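Local coordinates for protein dipeptide Epimerase (Enterococcus faecalis V583, PDB 3JZU) that is an enzyme of the enolase-superfamily type, uniting an N-terminal capping domain with a TIM-barrel domain whose central site is modelled with magnesium, leucine and tyrosine bound, at residues E295-G300 with T327-G332; A321-E326 with L336-L341; C288-M293 with A317-T322; F53-T58 with F94-K99; M110-Q115 with E346-G351. All blocks are in the same frame, centred on the assembly; numbering follows the deposited sequence.

Interaction 1. Residues E295-G300 with T327-G332. With TYR (tyrosine), chain J.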
# COMPACT_ATOMS: atom_id res chain seq x y z
N GLU A 295 -4.18 4.28 -7.45
CA GLU A 295 -4.18 5.73 -7.71
C GLU A 295 -2.90 6.48 -7.29
O GLU A 295 -2.78 7.68 -7.51
CB GLU A 295 -5.39 6.38 -7.03
CG GLU A 295 -6.74 5.92 -7.58
CD GLU A 295 -7.27 4.67 -6.92
OE1 GLU A 295 -6.49 3.92 -6.29
OE2 GLU A 295 -8.49 4.42 -7.04
N GLU A 296 -1.95 5.78 -6.70
CA GLU A 296 -0.72 6.44 -6.27
C GLU A 296 0.34 6.42 -7.35
O GLU A 296 0.33 5.56 -8.22
CB GLU A 296 -0.15 5.77 -5.03
CG GLU A 296 -1.09 5.73 -3.86
CD GLU A 296 -0.45 5.01 -2.69
OE1 GLU A 296 0.58 5.52 -2.19
OE2 GLU A 296 -0.96 3.94 -2.29
N THR A 297 1.27 7.37 -7.27
CA THR A 297 2.37 7.44 -8.23
C THR A 297 3.70 7.33 -7.51
O THR A 297 3.77 6.87 -6.38
CB THR A 297 2.32 8.74 -9.04
OG1 THR A 297 2.57 9.86 -8.17
CG2 THR A 297 0.96 8.89 -9.70
N THR A 298 4.77 7.76 -8.18
CA THR A 298 6.12 7.69 -7.63
C THR A 298 6.27 8.20 -6.20
O THR A 298 6.99 7.60 -5.39
CB THR A 298 7.12 8.47 -8.49
OG1 THR A 298 6.83 8.25 -9.88
CG2 THR A 298 8.53 8.01 -8.18
N ILE A 299 5.62 9.31 -5.89
CA ILE A 299 5.72 9.90 -4.56
C ILE A 299 5.24 8.92 -3.48
O ILE A 299 6.00 8.56 -2.58
CB ILE A 299 4.94 11.23 -4.50
CG1 ILE A 299 5.53 12.20 -5.54
CG2 ILE A 299 5.03 11.84 -3.10
CD1 ILE A 299 4.81 13.52 -5.64
N GLY A 300 3.99 8.49 -3.60
CA GLY A 300 3.44 7.55 -2.61
C GLY A 300 4.20 6.24 -2.53
O GLY A 300 4.47 5.73 -1.44
N THR A 327 2.64 7.85 -17.36
CA THR A 327 3.68 8.85 -17.14
C THR A 327 4.04 8.98 -15.66
O THR A 327 3.32 8.49 -14.79
CB THR A 327 3.19 10.23 -17.61
OG1 THR A 327 2.06 10.61 -16.83
CG2 THR A 327 2.76 10.17 -19.09
N ALA A 328 5.16 9.65 -15.39
CA ALA A 328 5.61 9.90 -14.02
C ALA A 328 5.49 11.41 -13.79
O ALA A 328 5.98 12.21 -14.60
CB ALA A 328 7.06 9.44 -13.84
N PRO A 329 4.85 11.82 -12.68
CA PRO A 329 4.66 13.23 -12.34
C PRO A 329 5.88 14.01 -11.87
O PRO A 329 5.90 15.24 -11.93
CB PRO A 329 3.57 13.18 -11.27
CG PRO A 329 3.86 11.88 -10.57
CD PRO A 329 4.15 10.94 -11.72
N VAL A 330 6.90 13.30 -11.41
CA VAL A 330 8.13 13.94 -10.94
C VAL A 330 9.30 13.05 -11.33
O VAL A 330 9.08 11.91 -11.77
CB VAL A 330 8.12 14.10 -9.40
CG1 VAL A 330 7.05 15.09 -8.98
CG2 VAL A 330 7.90 12.74 -8.73
N THR A 331 10.52 13.56 -11.21
CA THR A 331 11.70 12.75 -11.52
C THR A 331 12.16 12.11 -10.22
O THR A 331 11.72 12.52 -9.14
CB THR A 331 12.87 13.61 -12.08
OG1 THR A 331 13.28 14.56 -11.08
CG2 THR A 331 12.42 14.37 -13.34
N GLY A 332 13.02 11.10 -10.32
CA GLY A 332 13.53 10.41 -9.14
C GLY A 332 12.57 9.38 -8.56
O GLY A 332 11.51 9.12 -9.13
N TYR J . -4.29 -2.53 -4.14
CA TYR J . -5.49 -2.82 -3.34
C TYR J . -5.40 -4.12 -2.54
O TYR J . -4.30 -4.42 -2.03
CB TYR J . -6.72 -2.87 -4.25
CG TYR J . -6.98 -1.60 -5.04
CD1 TYR J . -7.35 -1.66 -6.38
CD2 TYR J . -6.90 -0.34 -4.43
CE1 TYR J . -7.63 -0.50 -7.11
CE2 TYR J . -7.18 0.83 -5.16
CZ TYR J . -7.55 0.73 -6.49
OH TYR J . -7.85 1.87 -7.22
OXT TYR J . -6.44 -4.81 -2.43
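At the entry to helix 298-310 of the barrel domain, Thr297, Thr298 and Ile299 are covered by the loop 327-332, on the side where the barrel domain meets the N-terminal sheet. Thr297 occupies the N-cap position, but its hydroxyl makes no capping bond. With chi1 66°, OG1 sits between the backbone N and the carbonyl carbon, and there it is hydrogen-bonded to Glu47 of strand 43-48. The same atom points at the Pro329 ring, with OG1 of Thr297 3.4 Å from CG of Pro329, while CB of Thr297 lies 3.9 Å from CD of that ring. Thr298 divides its two branches: its CG2 points to the loop backbone, 3.3 Å from Gly332 O, and its OG1 lies 4.1 Å from CB of Ala328. One residue on, Ile299 and Val330 cross at about a right angle and touch through CG1 of Ile299 and CG2 of Val330, 4.0 Å apart. Pro329 is also packed against Ile13 and Ile33, residues of strands 3-21 and 24-38, which places the proline ring between helix start and sheet. At the far end of the segment Glu295 faces the phenol oxygen of the bound tyrosine, although the modelled separation is too short for that bond to be taken at face value. Across 249 Å² of buried surface no hydrogen bond joins the two segments; the loop is held here by methyl, methylene and ring contacts, and the hydroxyl of Thr297, which lies against the proline ring, has its polar need met by the carboxylate of Glu47 in the other domain.

Interaction 2. Residues A321-E326 with L336-L341. With LEU (leucine), chain I.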
# COMPACT_ATOMS: atom_id res chain seq x y z
N ALA A 321 2.05 0.09 -8.11
CA ALA A 321 1.24 1.12 -8.75
C ALA A 321 1.93 1.82 -9.92
O ALA A 321 1.28 2.15 -10.91
CB ALA A 321 0.77 2.14 -7.72
N THR A 322 3.24 2.06 -9.81
CA THR A 322 3.95 2.76 -10.89
C THR A 322 4.06 1.96 -12.17
O THR A 322 4.18 2.55 -13.25
CB THR A 322 5.39 3.19 -10.49
OG1 THR A 322 6.19 2.03 -10.24
CG2 THR A 322 5.37 4.08 -9.26
N PHE A 323 4.02 0.64 -12.06
CA PHE A 323 4.14 -0.21 -13.25
C PHE A 323 3.01 0.02 -14.25
O PHE A 323 3.16 -0.26 -15.44
CB PHE A 323 4.17 -1.69 -12.86
CG PHE A 323 5.17 -2.04 -11.78
CD1 PHE A 323 6.27 -1.23 -11.53
CD2 PHE A 323 5.01 -3.19 -11.01
CE1 PHE A 323 7.20 -1.55 -10.54
CE2 PHE A 323 5.94 -3.52 -10.02
CZ PHE A 323 7.03 -2.70 -9.79
N GLY A 324 1.87 0.51 -13.77
CA GLY A 324 0.74 0.75 -14.65
C GLY A 324 0.54 2.18 -15.10
O GLY A 324 -0.39 2.47 -15.85
N LEU A 325 1.42 3.08 -14.67
CA LEU A 325 1.30 4.49 -15.03
C LEU A 325 1.81 4.84 -16.43
O LEU A 325 2.87 4.38 -16.85
CB LEU A 325 2.05 5.35 -14.02
CG LEU A 325 1.60 5.31 -12.56
CD1 LEU A 325 2.51 6.20 -11.73
CD2 LEU A 325 0.15 5.76 -12.46
N GLU A 326 1.05 5.66 -17.16
CA GLU A 326 1.46 6.07 -18.50
C GLU A 326 2.65 7.03 -18.41
O GLU A 326 3.54 7.01 -19.26
CB GLU A 326 0.31 6.78 -19.22
CG GLU A 326 -0.86 5.88 -19.57
CD GLU A 326 -0.80 5.38 -21.00
OE1 GLU A 326 0.12 4.58 -21.32
OE2 GLU A 326 -1.67 5.80 -21.81
N LEU A 336 8.91 3.91 -13.37
CA LEU A 336 7.74 3.29 -13.97
C LEU A 336 8.04 1.88 -14.44
O LEU A 336 7.12 1.12 -14.76
CB LEU A 336 7.28 4.11 -15.17
CG LEU A 336 7.01 5.60 -14.96
CD1 LEU A 336 6.63 6.20 -16.31
CD2 LEU A 336 5.89 5.82 -13.93
N GLU A 337 9.31 1.52 -14.50
CA GLU A 337 9.70 0.21 -14.97
C GLU A 337 9.14 -0.94 -14.13
O GLU A 337 9.23 -0.92 -12.90
CB GLU A 337 11.23 0.11 -15.03
CG GLU A 337 11.76 -1.30 -15.25
CD GLU A 337 13.27 -1.34 -15.40
OE1 GLU A 337 13.95 -0.44 -14.86
OE2 GLU A 337 13.78 -2.28 -16.05
N ALA A 338 8.56 -1.92 -14.80
CA ALA A 338 8.00 -3.09 -14.12
C ALA A 338 9.16 -4.02 -13.77
O ALA A 338 9.67 -4.73 -14.63
CB ALA A 338 7.01 -3.80 -15.03
N LYS A 339 9.58 -3.99 -12.51
CA LYS A 339 10.69 -4.81 -12.04
C LYS A 339 10.48 -5.10 -10.56
O LYS A 339 9.99 -4.24 -9.82
CB LYS A 339 12.02 -4.08 -12.24
CG LYS A 339 12.05 -2.67 -11.65
CD LYS A 339 13.46 -2.08 -11.67
CE LYS A 339 13.49 -0.63 -11.19
NZ LYS A 339 12.90 -0.48 -9.81
N PRO A 340 10.84 -6.30 -10.10
CA PRO A 340 10.66 -6.64 -8.68
C PRO A 340 11.54 -5.88 -7.71
O PRO A 340 11.14 -5.63 -6.57
CB PRO A 340 10.94 -8.15 -8.66
CG PRO A 340 11.95 -8.32 -9.74
CD PRO A 340 11.40 -7.44 -10.85
N LEU A 341 12.74 -5.50 -8.15
CA LEU A 341 13.68 -4.80 -7.28
C LEU A 341 13.58 -3.28 -7.27
O LEU A 341 13.78 -2.63 -8.29
CB LEU A 341 15.12 -5.21 -7.61
CG LEU A 341 16.18 -4.54 -6.72
CD1 LEU A 341 16.00 -5.00 -5.28
CD2 LEU A 341 17.58 -4.89 -7.23
N LEU I . -1.33 -3.97 -5.60
CA LEU I . -2.45 -2.99 -5.67
C LEU I . -3.66 -3.46 -4.85
O LEU I . -4.02 -4.64 -4.88
CB LEU I . -2.90 -2.80 -7.12
CG LEU I . -1.89 -2.32 -8.17
CD1 LEU I . -2.57 -2.17 -9.52
CD2 LEU I . -1.30 -0.99 -7.73
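With CG anti to the carbonyl carbon (chi1 -50°), the ring of Phe323 swings from its 3-10 turn to lie along the backbone of residues 337-339. Leu336 adopts a similar first torsion, chi1 -53°, and its CD2 thereby reaches the side of Leu325. CA of Ala338 stands 3.9 Å from the centroid of the Phe323 ring and 22° off its normal, a CH-pi contact over one face. The backbone N of Lys339 covers the same ring near its rim. Carbonyl oxygens gather round the ring as well, with Glu337 O 3.2 Å from CE1 of Phe323 and Lys339 O 3.3 Å from CZ of Phe323, whereas Leu336 O lies at the ring edge near its plane. Both segments belong to the long connection that leaves the last barrel strand, 314-317, and returns to strand 341-343, which runs antiparallel to strand 128-135; Phe323 also touches Thr131 and Ile133 of that strand, so its ring lies between the connection and the first barrel strand. At the other end Leu325 and Leu336 meet at about a right angle, CB of Leu325 lying 3.9 Å from CD2 of Leu336, and Ile13 and Leu15 of strand 3-21 add to the cover of Leu325. No hydrogen bond crosses between the segments. Thr322 OG1 is bonded instead to Ser335 O, just ahead of Leu336. Within 336-341, NZ of Lys339 reaches forward to Leu341 O, a 2.8 Å hydrogen bond. CA of Ala321 lies 3.5 Å from CD2 of the bound leucine.

Interaction 3. Residues C288-M293 with A317-T322. With LEU (leucine), chain I; TYR (tyrosine), chain J.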
# COMPACT_ATOMS: atom_id res chain seq x y z
N CYS A 288 4.10 -7.70 8.66
CA CYS A 288 3.31 -6.79 7.83
C CYS A 288 3.80 -6.74 6.39
O CYS A 288 4.97 -6.95 6.12
CB CYS A 288 3.38 -5.36 8.38
SG CYS A 288 2.61 -5.11 10.01
N MET A 289 2.88 -6.46 5.47
CA MET A 289 3.22 -6.30 4.07
C MET A 289 2.85 -4.86 3.74
O MET A 289 1.79 -4.39 4.14
CB MET A 289 2.41 -7.23 3.16
CG MET A 289 2.64 -6.94 1.67
SD MET A 289 1.82 -8.13 0.57
CE MET A 289 0.26 -7.37 0.29
N ILE A 290 3.72 -4.17 3.02
CA ILE A 290 3.45 -2.80 2.64
C ILE A 290 2.68 -2.90 1.32
O ILE A 290 3.07 -3.67 0.43
CB ILE A 290 4.78 -2.00 2.47
CG1 ILE A 290 4.49 -0.51 2.25
CG2 ILE A 290 5.59 -2.56 1.30
CD1 ILE A 290 3.89 0.17 3.45
N GLY A 291 1.58 -2.16 1.20
CA GLY A 291 0.79 -2.20 -0.02
C GLY A 291 0.56 -0.83 -0.62
O GLY A 291 1.21 0.14 -0.23
N CYS A 292 -0.38 -0.73 -1.55
CA CYS A 292 -0.66 0.55 -2.20
C CYS A 292 -1.99 0.59 -2.93
O CYS A 292 -2.61 -0.44 -3.23
CB CYS A 292 0.45 0.89 -3.20
SG CYS A 292 0.53 -0.26 -4.60
N MET A 293 -2.42 1.81 -3.23
CA MET A 293 -3.63 2.05 -3.99
C MET A 293 -3.17 2.16 -5.44
O MET A 293 -2.02 2.54 -5.68
CB MET A 293 -4.27 3.38 -3.57
CG MET A 293 -4.66 3.43 -2.10
SD MET A 293 -5.83 2.13 -1.69
CE MET A 293 -6.38 2.68 -0.05
N ALA A 317 6.16 -6.99 0.28
CA ALA A 317 5.84 -5.75 -0.41
C ALA A 317 4.99 -5.96 -1.64
O ALA A 317 5.18 -6.91 -2.41
CB ALA A 317 7.12 -5.02 -0.79
N ASP A 318 4.03 -5.06 -1.82
CA ASP A 318 3.13 -5.06 -2.96
C ASP A 318 3.05 -3.58 -3.37
O ASP A 318 2.06 -2.90 -3.08
CB ASP A 318 1.75 -5.60 -2.55
CG ASP A 318 0.72 -5.50 -3.66
OD1 ASP A 318 1.03 -5.89 -4.80
OD2 ASP A 318 -0.42 -5.05 -3.40
N LEU A 319 4.12 -3.10 -4.00
CA LEU A 319 4.22 -1.71 -4.45
C LEU A 319 4.41 -1.72 -5.96
O LEU A 319 5.52 -1.55 -6.47
CB LEU A 319 5.43 -1.05 -3.77
CG LEU A 319 5.39 -1.12 -2.25
CD1 LEU A 319 6.66 -0.54 -1.63
CD2 LEU A 319 4.15 -0.38 -1.76
N ASP A 320 3.30 -1.92 -6.66
CA ASP A 320 3.29 -2.02 -8.11
C ASP A 320 2.44 -0.96 -8.81
O ASP A 320 2.15 -1.09 -10.00
CB ASP A 320 2.81 -3.43 -8.50
CG ASP A 320 1.47 -3.81 -7.87
OD1 ASP A 320 1.00 -3.09 -6.96
OD2 ASP A 320 0.89 -4.85 -8.27
N ALA A 321 2.05 0.09 -8.11
CA ALA A 321 1.24 1.12 -8.75
C ALA A 321 1.93 1.82 -9.92
O ALA A 321 1.28 2.15 -10.91
CB ALA A 321 0.77 2.14 -7.72
N THR A 322 3.24 2.06 -9.81
CA THR A 322 3.95 2.76 -10.89
C THR A 322 4.06 1.96 -12.17
O THR A 322 4.18 2.55 -13.25
CB THR A 322 5.39 3.19 -10.49
OG1 THR A 322 6.19 2.03 -10.24
CG2 THR A 322 5.37 4.08 -9.26
N LEU I . -1.33 -3.97 -5.60
CA LEU I . -2.45 -2.99 -5.67
C LEU I . -3.66 -3.46 -4.85
O LEU I . -4.02 -4.64 -4.88
CB LEU I . -2.90 -2.80 -7.12
CG LEU I . -1.89 -2.32 -8.17
CD1 LEU I . -2.57 -2.17 -9.52
CD2 LEU I . -1.30 -0.99 -7.73
N TYR J . -4.29 -2.53 -4.14
CA TYR J . -5.49 -2.82 -3.34
C TYR J . -5.40 -4.12 -2.54
O TYR J . -4.30 -4.42 -2.03
CB TYR J . -6.72 -2.87 -4.25
CG TYR J . -6.98 -1.60 -5.04
CD1 TYR J . -7.35 -1.66 -6.38
CD2 TYR J . -6.90 -0.34 -4.43
CE1 TYR J . -7.63 -0.50 -7.11
CE2 TYR J . -7.18 0.83 -5.16
CZ TYR J . -7.55 0.73 -6.49
OH TYR J . -7.85 1.87 -7.22
OXT TYR J . -6.44 -4.81 -2.43
O HOH W 1 -1.53 -3.50 -1.54
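One backbone hydrogen bond joins Ile290 to the residue just after strand 314-317: Asp318 N donates to Ile290 O over 2.8 Å, with 149° at the hydrogen and 171° at the carbonyl. It belongs to the parallel bridge that pairs Ile290 with Ala317. A CA-H...O contact continues the pairing beyond it, CA of Gly291 lying 3.4 Å from Asp318 O. Apolar contacts occupy the helix-facing side of this pair. CG2 of Ile290 is 3.6 Å from CB of Ala317 and also meets CD1 of Leu319, and Ala304 and Ala308 of helix 298-310 pack onto Ile290. Met289 extends the other way, with CG anti to the backbone N (chi1 173°) and the chain bent at its end, which brings CE to 3.7 Å from CB of Asp318. Further along, SG of Cys292 rests on CB of Ala321, 3.9 Å away. The strands concerned are the seventh and eighth of the TIM barrel, and the residues that follow them, at the C-terminal ends of the strands, line the binding site, as in other enzymes of this fold. The amino group of the bound leucine is hydrogen-bonded to two carboxylates, N to Asp318 OD2 at 2.6 Å and N to Asp320 OD1 at 2.8 Å. Asp318 OD2 also forms a salt bridge with Lys159, while Asp320 OD2 accepts from Thr134 N, which helps to fix that carboxylate. From the opposite segment, Cys292 O accepts a 2.8 Å bond from N of the bound tyrosine. Water 1 joins the two sides: it accepts from Cys292 N and donates to Asp318 OD2 and to O of the tyrosine.

Interaction 4. Residues F53-T58 with F94-K99. With TYR (tyrosine), chain J.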
# COMPACT_ATOMS: atom_id res chain seq x y z
N PHE A 53 -13.36 2.99 -3.67
CA PHE A 53 -14.02 1.79 -3.19
C PHE A 53 -13.31 1.14 -2.01
O PHE A 53 -13.63 0.02 -1.62
CB PHE A 53 -14.31 0.79 -4.33
CG PHE A 53 -13.13 0.47 -5.21
CD1 PHE A 53 -13.31 0.33 -6.58
CD2 PHE A 53 -11.87 0.24 -4.67
CE1 PHE A 53 -12.25 -0.04 -7.41
CE2 PHE A 53 -10.79 -0.13 -5.49
CZ PHE A 53 -10.99 -0.27 -6.86
N ILE A 54 -12.36 1.86 -1.42
CA ILE A 54 -11.65 1.36 -0.25
C ILE A 54 -11.95 2.25 0.96
O ILE A 54 -12.40 1.79 2.00
CB ILE A 54 -10.13 1.32 -0.46
CG1 ILE A 54 -9.79 0.35 -1.60
CG2 ILE A 54 -9.44 0.85 0.82
CD1 ILE A 54 -10.19 -1.09 -1.31
N THR A 55 -11.71 3.55 0.79
CA THR A 55 -11.91 4.53 1.85
C THR A 55 -13.01 5.56 1.56
O THR A 55 -13.40 6.34 2.44
CB THR A 55 -10.63 5.32 2.09
OG1 THR A 55 -10.37 6.13 0.94
CG2 THR A 55 -9.45 4.38 2.29
N GLY A 56 -13.49 5.58 0.32
CA GLY A 56 -14.53 6.52 -0.06
C GLY A 56 -14.00 7.90 -0.39
O GLY A 56 -14.75 8.78 -0.81
N GLU A 57 -12.70 8.10 -0.21
CA GLU A 57 -12.11 9.40 -0.50
C GLU A 57 -12.09 9.68 -2.00
O GLU A 57 -11.99 8.78 -2.82
CB GLU A 57 -10.70 9.47 0.05
CG GLU A 57 -10.63 9.46 1.55
CD GLU A 57 -9.22 9.31 2.02
OE1 GLU A 57 -8.64 8.23 1.79
OE2 GLU A 57 -8.68 10.27 2.58
N THR A 58 -12.16 10.96 -2.33
CA THR A 58 -12.18 11.42 -3.71
C THR A 58 -11.06 12.43 -3.93
O THR A 58 -10.55 13.00 -2.98
CB THR A 58 -13.51 12.10 -4.01
OG1 THR A 58 -13.64 13.25 -3.16
CG2 THR A 58 -14.66 11.14 -3.73
N PHE A 94 -11.46 12.03 9.58
CA PHE A 94 -11.09 10.96 8.66
C PHE A 94 -10.72 11.45 7.27
O PHE A 94 -11.59 11.87 6.51
CB PHE A 94 -12.24 9.95 8.53
CG PHE A 94 -11.92 8.77 7.64
CD1 PHE A 94 -11.01 7.79 8.05
CD2 PHE A 94 -12.53 8.64 6.39
CE1 PHE A 94 -10.71 6.70 7.23
CE2 PHE A 94 -12.24 7.55 5.57
CZ PHE A 94 -11.32 6.58 5.99
N ALA A 95 -9.44 11.36 6.93
CA ALA A 95 -8.96 11.78 5.61
C ALA A 95 -7.54 11.23 5.46
O ALA A 95 -6.57 11.99 5.36
CB ALA A 95 -8.95 13.32 5.51
N PRO A 96 -7.40 9.90 5.42
CA PRO A 96 -6.08 9.28 5.29
C PRO A 96 -5.19 9.69 4.12
O PRO A 96 -3.98 9.77 4.28
CB PRO A 96 -6.39 7.77 5.30
CG PRO A 96 -7.80 7.70 4.74
CD PRO A 96 -8.47 8.89 5.44
N ALA A 97 -5.78 9.97 2.96
CA ALA A 97 -4.97 10.36 1.81
C ALA A 97 -4.44 11.78 1.98
O ALA A 97 -3.29 12.07 1.66
CB ALA A 97 -5.79 10.25 0.53
N ALA A 98 -5.27 12.67 2.50
CA ALA A 98 -4.84 14.05 2.69
C ALA A 98 -3.77 14.10 3.77
O ALA A 98 -2.75 14.80 3.63
CB ALA A 98 -6.02 14.93 3.08
N LYS A 99 -3.99 13.35 4.84
CA LYS A 99 -3.04 13.33 5.94
C LYS A 99 -1.71 12.73 5.48
O LYS A 99 -0.65 13.24 5.83
CB LYS A 99 -3.63 12.56 7.12
CG LYS A 99 -4.88 13.23 7.66
CD LYS A 99 -5.46 12.55 8.88
CE LYS A 99 -6.72 13.28 9.32
NZ LYS A 99 -7.32 12.67 10.53
N TYR J . -4.29 -2.53 -4.14
CA TYR J . -5.49 -2.82 -3.34
C TYR J . -5.40 -4.12 -2.54
O TYR J . -4.30 -4.42 -2.03
CB TYR J . -6.72 -2.87 -4.25
CG TYR J . -6.98 -1.60 -5.04
CD1 TYR J . -7.35 -1.66 -6.38
CD2 TYR J . -6.90 -0.34 -4.43
CE1 TYR J . -7.63 -0.50 -7.11
CE2 TYR J . -7.18 0.83 -5.16
CZ TYR J . -7.55 0.73 -6.49
OH TYR J . -7.85 1.87 -7.22
OXT TYR J . -6.44 -4.81 -2.43
O HOH W 2 -8.54 12.75 1.80
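Hydrogen bonding in this contact runs through the carboxylate of Glu57, whose OE2 receives the backbone N of Ala97 in the first turn of helix 96-114. The bond is 2.9 Å long with an N-H...O angle of 165° and uses the syn lone pair of OE2. Water 2 donates to the same oxygen from 2.6 Å and accepts a weak hydrogen bond from Ala98 N. The other oxygen turns its anti lone pair to Thr55: OG1 of Thr55 donates to OE1 of Glu57 over 2.9 Å, and that hydroxyl in turn accepts from Glu57 N, closing an ST turn. Van der Waals contacts surround these bonds. CG of Pro96 comes to 3.1 Å from OE1 of Glu57, the two side chains lying obliquely across one another. Phe94, its CG anti to the backbone N (chi1 -178°), presents a ring edge to the backbone of Thr55, with CE2 of Phe94 3.6 Å from Thr55 O, while CD of Pro96 covers one face of that ring. Ligand contact is confined to the start of segment 53-58: CZ of Phe53 lies 3.4 Å from CE1 of the bound tyrosine, which meets the phenylalanine ring at its edge. A carboxylate set before the amino end of a helix would be favoured by the helix dipole, and three donors, a hydroxyl, an amide and a water, engage both oxygens and would help to stabilise its charge and fix its rotation.

Interaction 5. Residues M110-Q115 with E346-G351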
# COMPACT_ATOMS: atom_id res chain seq x y z
N MET A 110 12.35 16.15 6.42
CA MET A 110 13.21 15.69 7.51
C MET A 110 14.47 15.09 6.92
O MET A 110 15.59 15.42 7.33
CB MET A 110 12.50 14.62 8.35
CG MET A 110 11.39 15.14 9.26
SD MET A 110 10.72 13.80 10.27
CE MET A 110 8.94 13.93 9.93
N GLY A 111 14.29 14.22 5.94
CA GLY A 111 15.41 13.60 5.27
C GLY A 111 16.34 14.60 4.62
O GLY A 111 17.56 14.51 4.75
N GLN A 112 15.77 15.57 3.90
CA GLN A 112 16.60 16.57 3.25
C GLN A 112 17.37 17.39 4.27
O GLN A 112 18.56 17.66 4.08
CB GLN A 112 15.73 17.48 2.37
CG GLN A 112 15.16 16.76 1.17
CD GLN A 112 14.31 17.65 0.31
OE1 GLN A 112 14.76 18.70 -0.14
NE2 GLN A 112 13.07 17.23 0.06
N LYS A 113 16.71 17.77 5.35
CA LYS A 113 17.36 18.56 6.40
C LYS A 113 18.49 17.77 7.06
O LYS A 113 19.56 18.31 7.36
CB LYS A 113 16.34 18.97 7.47
CG LYS A 113 16.93 19.78 8.63
CD LYS A 113 17.46 21.13 8.17
CE LYS A 113 17.90 22.00 9.34
NZ LYS A 113 18.40 23.34 8.88
N ALA A 114 18.24 16.48 7.31
CA ALA A 114 19.22 15.61 7.94
C ALA A 114 20.29 15.16 6.95
O ALA A 114 21.35 14.69 7.35
CB ALA A 114 18.54 14.39 8.55
N GLN A 115 20.01 15.32 5.66
CA GLN A 115 20.92 14.90 4.60
C GLN A 115 21.10 13.38 4.65
O GLN A 115 22.21 12.85 4.60
CB GLN A 115 22.29 15.59 4.74
CG GLN A 115 22.26 17.08 4.43
CD GLN A 115 23.63 17.72 4.49
OE1 GLN A 115 24.56 17.29 3.81
NE2 GLN A 115 23.76 18.76 5.31
N GLU A 346 21.10 6.96 -2.42
CA GLU A 346 21.73 7.69 -1.32
C GLU A 346 21.19 9.11 -1.22
O GLU A 346 21.55 9.85 -0.31
CB GLU A 346 23.25 7.76 -1.55
CG GLU A 346 23.90 6.42 -1.84
CD GLU A 346 23.79 5.45 -0.69
OE1 GLU A 346 24.25 4.29 -0.83
OE2 GLU A 346 23.25 5.84 0.37
N ALA A 347 20.34 9.49 -2.16
CA ALA A 347 19.76 10.83 -2.15
C ALA A 347 19.00 11.05 -0.85
O ALA A 347 18.37 10.13 -0.33
CB ALA A 347 18.84 11.01 -3.34
N ALA A 348 19.05 12.27 -0.34
CA ALA A 348 18.36 12.63 0.90
C ALA A 348 16.84 12.54 0.74
O ALA A 348 16.31 12.73 -0.35
CB ALA A 348 18.76 14.05 1.32
N GLY A 349 16.16 12.26 1.85
CA GLY A 349 14.71 12.15 1.84
C GLY A 349 14.18 11.08 0.91
O GLY A 349 14.63 9.93 0.97
N LEU A 350 13.23 11.44 0.05
CA LEU A 350 12.65 10.49 -0.89
C LEU A 350 13.52 10.34 -2.13
O LEU A 350 13.36 9.39 -2.88
CB LEU A 350 11.25 10.94 -1.32
CG LEU A 350 10.11 10.97 -0.29
CD1 LEU A 350 8.92 11.70 -0.91
CD2 LEU A 350 9.71 9.55 0.11
N GLY A 351 14.43 11.29 -2.36
CA GLY A 351 15.27 11.22 -3.54
C GLY A 351 14.45 11.55 -4.78
O GLY A 351 14.70 11.05 -5.89
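Ala348 lays its methyl over the last turn of helix 96-114, with CB 3.7 Å from Gly111 O and 3.8 Å from CA of Gln112. The same methyl is 4.0 Å from CA of Gln115, and so spans the turn in which the helix ends. Beside it the backbones themselves come together: CA of Gly111 and CA of Gly349 are only 3.8 Å apart, a separation possible because neither residue has a side chain between them. Gly349 takes positive phi, 60°, at the second position of a type II' beta turn from Ala348 to Gly351, whose closing bond, Gly351 N to Ala348 O, is weak. The helix stops in a Schellman motif, with Gln115 as the C-prime residue in positive phi and Leu116 N bonded back to Gly111 O. Direct hydrogen bonds between the two segments are absent, but the polar links run close by: Gly349 pairs through its backbone with Leu116 and Leu118, and Leu350 N donates to Asp108 OD1 one turn earlier on the helix. The amide of Gln112 turns elsewhere, to Val43 O. Leu350 packs on Thr302 and Ala303 of helix 298-310. Between the two segments themselves the fit is van der Waals, 165 Å² of buried surface made largely by backbone and one methyl, the close approach of the two glycines allowing the backbones to lie this near, while hydrogen bonds to Asp108, Leu116 and Leu118 flank it.

How the interactions relate
Along the chain interaction 4 closes first, within the N-terminal domain; interactions 1, 2 and 3 fall between the segments of interaction 5, which ties helix 96-114 to the C-terminal tail. Interaction 3 has its centre about 4 Å from the centre of the chain, and interactions 1 and 2, with centres about 14 and 11 Å from that of interaction 3, share the chain around it: strand 287-290 leads into helix 298-310, and Ala321 and Thr322 belong to both interactions 2 and 3. Interaction 4 is about 17 Å from interaction 3, centre to centre, yet Met293 touches Ile54 and Thr55, and both contacts reach the bound tyrosine. Capping domain and barrel therefore meet around one site, while interaction 5, its centre about 22 Å from that of interaction 3, joins them at the periphery.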